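Local structure of fatty acid biosynthesis transcriptional regulator (Streptococcus pneumoniae, 6JBX) at residues D57-Q62 / V98-L103. The protein binds DNA as a MarR-family transcription factor and probably represses fatty acid synthesis genes, with acyl-ACP as co-repressor. Numbering follows the deposited sequence.
Sequences DVTPSQ and VVHLHL. With nucleotides of chain D.
In the winged helix-turn-helix of this MarR-type regulator, the turn leading into helix 60-67 lies against wing strand 99-103, whose other edge pairs with strand 87-91. V58 O and L101 N join the two backbones: L101 N donates to V58 O at 2.8 Å, in the carbonyl plane, while D57 N returns a weak, bent bond to L101 O. Next to this pair, D57 O takes H100 ND1 at 3.0 Å on a lone pair. H100 CG stands anti to its carbonyl carbon (chi1 -64°), beside the backbone N, and the imidazole meets the carbonyl at its edge, with D57 O 16° out of the ring plane. V98 CG1 sits over one face of that ring, 3.9 Å above its plane and offset toward the rim, and also meets T59 CG2. T59 CA approaches V99 O in a CA-H...O contact of 3.3 Å. P60 CD packs on V99 CB and L101 CD1, and I52 and L78 of neighbouring helices complete the apolar layer around L101.

T59 and Q62 form a capping box at the helix start, T59 N coming in tilted from the plane of the Q62 side-chain amide to donate to OE1. Both segments then grip one phosphate of DA5 of chain D. V99 N gives OP1 an almost straight bond of 2.8 Å (168°), and S61 N reaches OP2 at 3.0 Å; S61 OG lies so close to OP2 that the modelled bond is doubtful. The helix N-terminus would probably add to the attraction for this phosphate. Joint grasp of the DNA backbone by a helix start and a wing strand fits the winged helix-turn-helix fold.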
loop_
_atom_site.group_PDB
_atom_site.type_symbol
_atom_site.label_atom_id
_atom_site.label_comp_id
_atom_site.label_asym_id
_atom_site.label_seq_id
_atom_site.Cartn_x
_atom_site.Cartn_y
_atom_site.Cartn_z
ATOM N N ASP A 57 -24.998 -5.281 7.822
ATOM C CA ASP A 57 -25.981 -5.681 6.782
ATOM C C ASP A 57 -25.599 -5.227 5.359
ATOM O O ASP A 57 -26.393 -5.367 4.433
ATOM C CB ASP A 57 -27.397 -5.235 7.156
ATOM C CG ASP A 57 -27.939 -6.020 8.336
ATOM O OD1 ASP A 57 -27.363 -7.101 8.657
ATOM O OD2 ASP A 57 -28.916 -5.549 8.927
ATOM N N VAL A 58 -24.378 -4.792 5.134
ATOM C CA VAL A 58 -23.937 -4.495 3.792
ATOM C C VAL A 58 -24.008 -5.758 2.916
ATOM O O VAL A 58 -23.989 -6.911 3.359
ATOM C CB VAL A 58 -22.522 -3.895 3.847
ATOM C CG1 VAL A 58 -21.510 -4.898 4.397
ATOM C CG2 VAL A 58 -22.076 -3.358 2.499
ATOM N N THR A 59 -24.120 -5.560 1.626
ATOM C CA THR A 59 -24.255 -6.698 0.723
ATOM C C THR A 59 -22.929 -6.972 -0.005
ATOM O O THR A 59 -22.078 -6.087 -0.122
ATOM C CB THR A 59 -25.349 -6.439 -0.327
ATOM O OG1 THR A 59 -24.841 -5.526 -1.301
ATOM C CG2 THR A 59 -26.610 -5.852 0.263
ATOM N N PRO A 60 -22.800 -8.161 -0.595
ATOM C CA PRO A 60 -21.576 -8.382 -1.372
ATOM C C PRO A 60 -21.307 -7.317 -2.444
ATOM O O PRO A 60 -20.149 -6.883 -2.608
ATOM C CB PRO A 60 -21.816 -9.732 -2.047
ATOM C CG PRO A 60 -22.614 -10.483 -1.016
ATOM C CD PRO A 60 -23.550 -9.425 -0.459
ATOM N N SER A 61 -22.349 -6.942 -3.186
ATOM C CA SER A 61 -22.217 -5.903 -4.226
ATOM C C SER A 61 -21.629 -4.632 -3.613
ATOM O O SER A 61 -20.738 -4.039 -4.196
ATOM C CB SER A 61 -23.534 -5.641 -4.917
ATOM O OG SER A 61 -24.013 -6.836 -5.527
ATOM N N GLN A 62 -22.065 -4.253 -2.415
ATOM C CA GLN A 62 -21.604 -2.977 -1.842
ATOM C C GLN A 62 -20.149 -3.121 -1.396
ATOM O O GLN A 62 -19.386 -2.163 -1.462
ATOM C CB GLN A 62 -22.470 -2.537 -0.660
ATOM C CG GLN A 62 -23.941 -2.926 -0.823
ATOM C CD GLN A 62 -24.932 -2.202 0.059
ATOM O OE1 GLN A 62 -25.025 -2.452 1.259
ATOM N NE2 GLN A 62 -25.738 -1.344 -0.552
ATOM N N VAL A 98 -30.693 -11.124 -2.521
ATOM C CA VAL A 98 -29.788 -10.260 -1.791
ATOM C C VAL A 98 -29.326 -10.990 -0.533
ATOM O O VAL A 98 -30.075 -11.798 0.041
ATOM C CB VAL A 98 -30.450 -8.906 -1.480
ATOM C CG1 VAL A 98 -29.660 -8.069 -0.482
ATOM C CG2 VAL A 98 -30.667 -8.144 -2.783
ATOM N N VAL A 99 -28.054 -10.729 -0.199
ATOM C CA VAL A 99 -27.405 -11.277 1.003
ATOM C C VAL A 99 -26.969 -10.102 1.868
ATOM O O VAL A 99 -26.405 -9.148 1.371
ATOM C CB VAL A 99 -26.226 -12.215 0.657
ATOM C CG1 VAL A 99 -25.326 -12.494 1.855
ATOM C CG2 VAL A 99 -26.710 -13.536 0.076
ATOM N N HIS A 100 -27.260 -10.194 3.150
ATOM C CA HIS A 100 -26.825 -9.201 4.115
ATOM C C HIS A 100 -25.692 -9.800 4.953
ATOM O O HIS A 100 -25.793 -10.935 5.427
ATOM C CB HIS A 100 -27.994 -8.756 5.007
ATOM C CG HIS A 100 -29.099 -8.065 4.272
ATOM N ND1 HIS A 100 -28.917 -6.860 3.609
ATOM C CD2 HIS A 100 -30.398 -8.391 4.109
ATOM C CE1 HIS A 100 -30.051 -6.479 3.065
ATOM N NE2 HIS A 100 -30.976 -7.396 3.370
ATOM N N LEU A 101 -24.626 -9.038 5.136
ATOM C CA LEU A 101 -23.437 -9.557 5.835
ATOM C C LEU A 101 -23.316 -8.869 7.190
ATOM O O LEU A 101 -23.545 -7.679 7.294
ATOM C CB LEU A 101 -22.184 -9.261 5.018
ATOM C CG LEU A 101 -22.188 -9.759 3.585
ATOM C CD1 LEU A 101 -21.092 -9.050 2.808
ATOM C CD2 LEU A 101 -22.026 -11.268 3.526
ATOM N N HIS A 102 -22.856 -9.601 8.184
ATOM C CA HIS A 102 -22.536 -8.969 9.478
ATOM C C HIS A 102 -21.447 -9.779 10.185
ATOM O O HIS A 102 -21.228 -11.001 9.889
ATOM C CB HIS A 102 -23.792 -8.801 10.340
ATOM C CG HIS A 102 -24.397 -10.084 10.807
ATOM N ND1 HIS A 102 -23.954 -10.741 11.946
ATOM C CD2 HIS A 102 -25.445 -10.796 10.338
ATOM C CE1 HIS A 102 -24.691 -11.821 12.142
ATOM N NE2 HIS A 102 -25.620 -11.875 11.172
ATOM N N LEU A 103 -20.769 -9.096 11.101
ATOM C CA LEU A 103 -19.639 -9.682 11.780
ATOM C C LEU A 103 -20.155 -10.590 12.891
ATOM O O LEU A 103 -21.047 -10.210 13.618
ATOM C CB LEU A 103 -18.733 -8.596 12.378
ATOM C CG LEU A 103 -17.995 -7.671 11.403
ATOM C CD1 LEU A 103 -16.952 -6.870 12.148
ATOM C CD2 LEU A 103 -17.344 -8.430 10.261
ATOM P P DA D 5 -25.934 -9.226 -3.347
ATOM O OP1 DA D 5 -26.355 -9.357 -1.919
ATOM O OP2 DA D 5 -25.059 -8.091 -3.761
ATOM O "O5'" DA D 5 -25.300 -10.604 -3.805
ATOM C "C5'" DA D 5 -25.934 -11.784 -3.381
ATOM C "C4'" DA D 5 -25.435 -12.970 -4.163
ATOM O "O4'" DA D 5 -25.424 -12.699 -5.571
ATOM C "C3'" DA D 5 -24.006 -13.430 -3.841
ATOM O "O3'" DA D 5 -24.123 -14.434 -2.824
ATOM C "C2'" DA D 5 -23.511 -13.956 -5.184
ATOM C "C1'" DA D 5 -24.733 -13.802 -6.105
ATOM N N9 DA D 5 -24.411 -13.507 -7.498
ATOM C C8 DA D 5 -23.999 -12.317 -8.038
ATOM N N7 DA D 5 -23.745 -12.379 -9.324
ATOM C C5 DA D 5 -24.014 -13.701 -9.652
ATOM C C6 DA D 5 -23.931 -14.408 -10.863
ATOM N N6 DA D 5 -23.555 -13.853 -12.016
ATOM N N1 DA D 5 -24.241 -15.724 -10.847
ATOM C C2 DA D 5 -24.622 -16.279 -9.685
ATOM N N3 DA D 5 -24.753 -15.710 -8.481
ATOM C C4 DA D 5 -24.414 -14.409 -8.536
ATOM P P DA D 4 -28.484 -5.308 -8.097
ATOM O OP1 DA D 4 -29.083 -4.515 -7.011
ATOM O OP2 DA D 4 -27.289 -4.809 -8.817
ATOM O "O5'" DA D 4 -28.204 -6.759 -7.516
ATOM C "C5'" DA D 4 -29.188 -7.405 -6.698
ATOM C "C4'" DA D 4 -28.646 -8.704 -6.146
ATOM O "O4'" DA D 4 -28.613 -9.717 -7.182
ATOM C "C3'" DA D 4 -27.229 -8.631 -5.579
ATOM O "O3'" DA D 4 -27.270 -9.198 -4.269
ATOM C "C2'" DA D 4 -26.401 -9.391 -6.605
ATOM C "C1'" DA D 4 -27.383 -10.411 -7.130
ATOM N N9 DA D 4 -27.131 -10.935 -8.468
ATOM C C8 DA D 4 -26.750 -10.222 -9.575
ATOM N N7 DA D 4 -26.675 -10.944 -10.668
ATOM C C5 DA D 4 -27.047 -12.214 -10.253
ATOM C C6 DA D 4 -27.172 -13.430 -10.942
ATOM N N6 DA D 4 -26.928 -13.562 -12.245
ATOM N N1 DA D 4 -27.574 -14.515 -10.241
ATOM C C2 DA D 4 -27.839 -14.369 -8.933
ATOM N N3 DA D 4 -27.750 -13.275 -8.174
ATOM C C4 DA D 4 -27.345 -12.221 -8.904
#